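Local coordinates for LIM domain only protein 7 (Homo sapiens, PDB 2EAQ), which probably binds the C-terminal tails of partner proteins through its PDZ domain, the part of this LIM-domain protein described here, at residues I9-K15 / Q76-L81; S44-V48 / M83-R87. All coordinates share one frame; numbering follows the deposited sequence.

Interaction 1. Residues I9-K15 / Q76-L81. With NI (nickel (II) ion), chain B.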
# COMPACT_ATOMS: atom_id res chain seq x y z
N ILE A 9 -7.81 -3.35 1.66
CA ILE A 9 -7.08 -4.56 2.14
C ILE A 9 -7.36 -4.62 3.64
O ILE A 9 -7.34 -3.59 4.32
CB ILE A 9 -5.54 -4.48 1.86
CG1 ILE A 9 -5.34 -3.98 0.42
CG2 ILE A 9 -4.90 -5.84 2.09
CD1 ILE A 9 -3.88 -3.89 -0.00
N ASN A 10 -7.65 -5.80 4.16
CA ASN A 10 -8.03 -5.95 5.59
C ASN A 10 -7.48 -7.20 6.18
O ASN A 10 -7.45 -8.23 5.50
CB ASN A 10 -9.55 -6.01 5.73
CG ASN A 10 -10.22 -4.77 5.19
OD1 ASN A 10 -10.34 -3.76 5.87
ND2 ASN A 10 -10.63 -4.83 3.93
N GLN A 11 -7.01 -7.14 7.44
CA GLN A 11 -6.57 -8.35 8.13
C GLN A 11 -6.79 -8.13 9.61
O GLN A 11 -7.25 -7.06 10.01
CB GLN A 11 -5.10 -8.69 7.77
CG GLN A 11 -4.10 -7.64 8.24
CD GLN A 11 -2.70 -7.97 7.93
OE1 GLN A 11 -1.81 -7.54 8.70
NE2 GLN A 11 -2.46 -8.72 6.94
N THR A 12 -6.52 -9.14 10.42
CA THR A 12 -6.78 -8.99 11.86
C THR A 12 -6.01 -7.85 12.48
O THR A 12 -4.82 -7.69 12.19
CB THR A 12 -6.36 -10.25 12.55
OG1 THR A 12 -7.04 -11.34 11.91
CG2 THR A 12 -6.85 -10.26 14.00
N PRO A 13 -6.66 -7.05 13.29
CA PRO A 13 -5.93 -5.93 13.93
C PRO A 13 -4.80 -6.49 14.80
O PRO A 13 -4.97 -7.53 15.48
CB PRO A 13 -6.99 -5.27 14.83
CG PRO A 13 -8.34 -5.60 14.11
CD PRO A 13 -8.11 -7.01 13.57
N GLY A 14 -3.65 -5.80 14.72
CA GLY A 14 -2.47 -6.18 15.48
C GLY A 14 -1.82 -7.50 15.09
O GLY A 14 -1.14 -8.10 15.93
N LYS A 15 -2.05 -7.98 13.86
CA LYS A 15 -1.47 -9.24 13.37
C LYS A 15 -0.00 -9.13 13.29
O LYS A 15 0.54 -8.03 13.04
CB LYS A 15 -2.03 -9.54 11.96
CG LYS A 15 -2.06 -11.02 11.53
CD LYS A 15 -2.60 -11.13 10.07
CE LYS A 15 -2.70 -12.60 9.66
NZ LYS A 15 -3.34 -12.68 8.32
N GLN A 76 -0.96 -1.49 10.07
CA GLN A 76 -0.73 -2.87 10.53
C GLN A 76 -1.41 -3.04 11.87
O GLN A 76 -1.92 -4.11 12.19
CB GLN A 76 0.74 -3.16 10.73
CG GLN A 76 0.92 -4.62 10.92
CD GLN A 76 1.77 -5.11 9.84
OE1 GLN A 76 2.97 -5.22 10.00
NE2 GLN A 76 1.19 -5.32 8.68
N GLU A 77 -1.38 -2.00 12.69
CA GLU A 77 -2.05 -2.09 13.97
C GLU A 77 -3.57 -2.19 13.83
O GLU A 77 -4.21 -3.03 14.49
CB GLU A 77 -1.74 -0.87 14.86
CG GLU A 77 -2.18 -1.20 16.27
CD GLU A 77 -1.47 -0.42 17.40
OE1 GLU A 77 -2.02 -0.42 18.53
OE2 GLU A 77 -0.40 0.18 17.15
N THR A 78 -4.20 -1.43 12.93
CA THR A 78 -5.68 -1.45 12.81
C THR A 78 -6.15 -2.62 11.92
O THR A 78 -7.33 -3.06 12.01
CB THR A 78 -6.23 -0.16 12.16
OG1 THR A 78 -5.78 -0.09 10.81
CG2 THR A 78 -5.77 1.08 12.90
N GLY A 79 -5.27 -3.08 11.01
CA GLY A 79 -5.68 -4.12 10.08
C GLY A 79 -6.43 -3.61 8.87
O GLY A 79 -6.95 -4.41 8.07
N HIS A 80 -6.54 -2.30 8.71
CA HIS A 80 -7.27 -1.74 7.57
C HIS A 80 -6.37 -0.85 6.74
O HIS A 80 -5.67 0.05 7.25
CB HIS A 80 -8.47 -0.86 8.02
CG HIS A 80 -9.43 -1.54 8.93
ND1 HIS A 80 -10.20 -2.62 8.53
CD2 HIS A 80 -9.75 -1.30 10.21
CE1 HIS A 80 -10.92 -3.04 9.55
NE2 HIS A 80 -10.66 -2.25 10.58
N LEU A 81 -6.34 -1.14 5.47
CA LEU A 81 -5.53 -0.38 4.57
C LEU A 81 -6.32 -0.05 3.30
O LEU A 81 -6.53 -0.94 2.48
CB LEU A 81 -4.30 -1.24 4.30
CG LEU A 81 -3.14 -0.67 3.55
CD1 LEU A 81 -2.57 0.57 4.24
CD2 LEU A 81 -2.11 -1.81 3.47
NI NI B . -11.41 -2.24 12.65
O HOH W 1 -2.88 -6.11 10.97
O HOH W 2 -9.43 -2.26 13.28
O HOH W 3 -11.47 -0.18 12.82
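The His80 ring meets the Asn10 amide at its edge, and the two flat groups are turned 69° apart. His80 CG lies beside the backbone N (chi1 -55°), which carries the ring to the side where Asn10 OD1 lies. His80 ND1 donates to Asn10 OD1 at 2.9 Å. The bond is nearly straight, 176° at the hydrogen, and it lies close to both the ring plane and the carbonyl plane. Across the ring, His80 NE2 binds a nickel ion at 2.2 Å. Two waters also sit on the metal, and one of them donates to Thr78 O. The ring is thus gripped at both nitrogens, which should fix its rotation. Asn10 and His80 form a non-hydrogen-bonded antiparallel pair. Next to it, Ile9 and Leu81 form a hydrogen-bonded pair, with Ile9 N 2.8 Å from Leu81 O. Here the first and last strands of the PDZ fold, 2-10 and 80-88, run side by side, just where helix 65-78 hands over to the last strand. Gly79 makes that turn with positive phi. A CB there would clash with Gln11 O, so the lack of a side chain lets the loop come this close. Gln11 N donates to Gly79 O at 2.8 Å, on a lone pair of the carbonyl. In the type II turn Thr12-Lys15, Pro13 CG rests 3.4 Å from Thr78 O.

Interaction 2. Residues S44-V48 / M83-R87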
# COMPACT_ATOMS: atom_id res chain seq x y z
N SER A 44 -6.95 -8.97 -2.27
CA SER A 44 -7.54 -7.66 -2.65
C SER A 44 -7.20 -7.19 -4.03
O SER A 44 -7.76 -6.20 -4.51
CB SER A 44 -7.09 -6.60 -1.67
OG SER A 44 -7.70 -6.82 -0.38
N GLN A 45 -6.31 -7.91 -4.69
CA GLN A 45 -5.91 -7.64 -6.07
C GLN A 45 -5.09 -6.39 -6.30
O GLN A 45 -5.21 -5.70 -7.31
CB GLN A 45 -7.07 -7.83 -7.09
CG GLN A 45 -7.58 -9.30 -7.03
CD GLN A 45 -8.63 -9.70 -7.99
OE1 GLN A 45 -9.40 -10.69 -7.72
NE2 GLN A 45 -8.70 -9.01 -9.10
N LEU A 46 -4.21 -6.12 -5.31
CA LEU A 46 -3.17 -5.09 -5.51
C LEU A 46 -2.19 -5.72 -6.48
O LEU A 46 -1.97 -6.94 -6.48
CB LEU A 46 -2.51 -4.86 -4.15
CG LEU A 46 -1.35 -3.85 -4.12
CD1 LEU A 46 -1.95 -2.39 -4.38
CD2 LEU A 46 -0.62 -3.88 -2.75
N GLN A 47 -1.59 -4.91 -7.35
CA GLN A 47 -0.65 -5.47 -8.34
C GLN A 47 0.72 -4.81 -8.35
O GLN A 47 0.84 -3.62 -8.05
CB GLN A 47 -1.25 -5.35 -9.75
CG GLN A 47 -2.52 -6.22 -9.86
CD GLN A 47 -3.21 -6.18 -11.20
OE1 GLN A 47 -2.70 -5.65 -12.16
NE2 GLN A 47 -4.41 -6.79 -11.24
N VAL A 48 1.73 -5.62 -8.68
CA VAL A 48 3.11 -5.11 -8.81
C VAL A 48 3.10 -3.98 -9.82
O VAL A 48 2.35 -4.04 -10.81
CB VAL A 48 4.03 -6.23 -9.25
CG1 VAL A 48 5.43 -5.67 -9.60
CG2 VAL A 48 4.11 -7.28 -8.17
N MET A 83 -6.03 1.84 0.03
CA MET A 83 -4.94 2.41 -0.77
C MET A 83 -5.38 3.10 -2.00
O MET A 83 -6.18 2.52 -2.74
CB MET A 83 -3.99 1.29 -1.19
CG MET A 83 -3.52 0.28 -0.07
SD MET A 83 -2.17 -0.90 -0.64
CE MET A 83 -1.55 0.22 -1.99
N ASP A 84 -4.94 4.31 -2.22
CA ASP A 84 -5.24 4.96 -3.50
C ASP A 84 -4.03 4.70 -4.38
O ASP A 84 -2.90 5.01 -3.95
CB ASP A 84 -5.45 6.46 -3.32
CG ASP A 84 -6.76 6.77 -2.69
OD1 ASP A 84 -7.55 5.86 -2.55
OD2 ASP A 84 -6.99 7.94 -2.36
N VAL A 85 -4.20 4.04 -5.50
CA VAL A 85 -3.13 3.73 -6.41
C VAL A 85 -3.41 4.19 -7.81
O VAL A 85 -4.55 4.50 -8.19
CB VAL A 85 -2.80 2.17 -6.43
CG1 VAL A 85 -2.63 1.64 -5.00
CG2 VAL A 85 -3.84 1.39 -7.16
N ARG A 86 -2.36 4.25 -8.60
CA ARG A 86 -2.42 4.60 -10.03
C ARG A 86 -1.82 3.40 -10.73
O ARG A 86 -0.66 3.02 -10.50
CB ARG A 86 -1.59 5.85 -10.28
CG ARG A 86 -1.59 6.32 -11.70
CD ARG A 86 -1.31 7.81 -11.75
NE ARG A 86 -1.92 8.44 -10.58
CZ ARG A 86 -2.45 9.65 -10.54
NH1 ARG A 86 -2.47 10.41 -11.62
NH2 ARG A 86 -2.94 10.11 -9.39
N ARG A 87 -2.58 2.80 -11.63
CA ARG A 87 -2.19 1.62 -12.39
C ARG A 87 -1.98 2.01 -13.83
O ARG A 87 -2.88 2.58 -14.46
CB ARG A 87 -3.28 0.56 -12.27
CG ARG A 87 -2.90 -0.74 -13.00
CD ARG A 87 -3.81 -1.90 -12.67
NE ARG A 87 -3.68 -2.24 -11.25
CZ ARG A 87 -4.55 -2.98 -10.55
NH1 ARG A 87 -5.67 -3.47 -11.14
NH2 ARG A 87 -4.31 -3.24 -9.26
O HOH W 4 -7.19 -4.74 -9.04
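Arg87 reaches Gln47 by an extended start, CG opposite the backbone N (chi1 -178°), and a bend at chi3 that swings its guanidinium across the Gln47 amide. Gln47 meets it with a chain that is extended beyond CG. The two flat groups are stacked, their planes 4° apart, and Gln47 CD sits over the centre of the guanidinium, 3.5 Å from Arg87 CZ. The amide carbon thus lies on one face of the cation, while the polar partners come from the rim. Arg87 NH2 donates to Gln45 O at 3.3 Å, in the carbonyl plane but tilted 19° from the guanidinium plane. A water at the edge bridges the same pair: it donates to Gln45 O and accepts from Arg87 NH1 at 2.9 Å. Arg87 NE forms a salt bridge with Asp50, whose other carboxylate oxygen accepts from Gln47 N. Asp50 therefore holds both partners of the stack. With an alanine here instead of Arg87, Asp50 would probably lose this salt bridge, Gln45 O its NH2 donor, and the Gln47 amide the group stacked on one face.

Deeper in, Leu46 CD1 touches Met83 CE at 3.6 Å and Val85 CG1 at 4.1 Å. The Leu46 and Met83 side chains cross at about a right angle, and Phe21 of strand 21-26 touches both. Gln45 closes helix 40-43 with a Schellman motif, and its positive phi starts the loop that leads to strand 51-55. These contacts hold that loop against the last strand of the PDZ fold. The contact has an apolar inner part and a polar outer part, where the positive charge of Arg87 is probably balanced chiefly by Asp50.

The centres of interactions 1 and 2 lie about 17 Å apart, and both use strand 80-88. Interaction 1 takes its start and interaction 2 its later part. Along the chain the segments alternate: 9-15, 44-48, 76-81, 83-87. Strand 2-10 neighbours strand 80-88 in one antiparallel sheet, so residues near the chain's two ends are tied together. The contacts also touch directly. Ile9 CD1 packs 3.5 Å from Met83 SD, and Ile9 CA lies 3.4 Å from Ser44 OG. Ile9 thus joins the strand pairing of interaction 1 to the apolar part of interaction 2. Together they connect helix 65-78, the loop after helix 40-43 and the sheet within one compact PDZ domain.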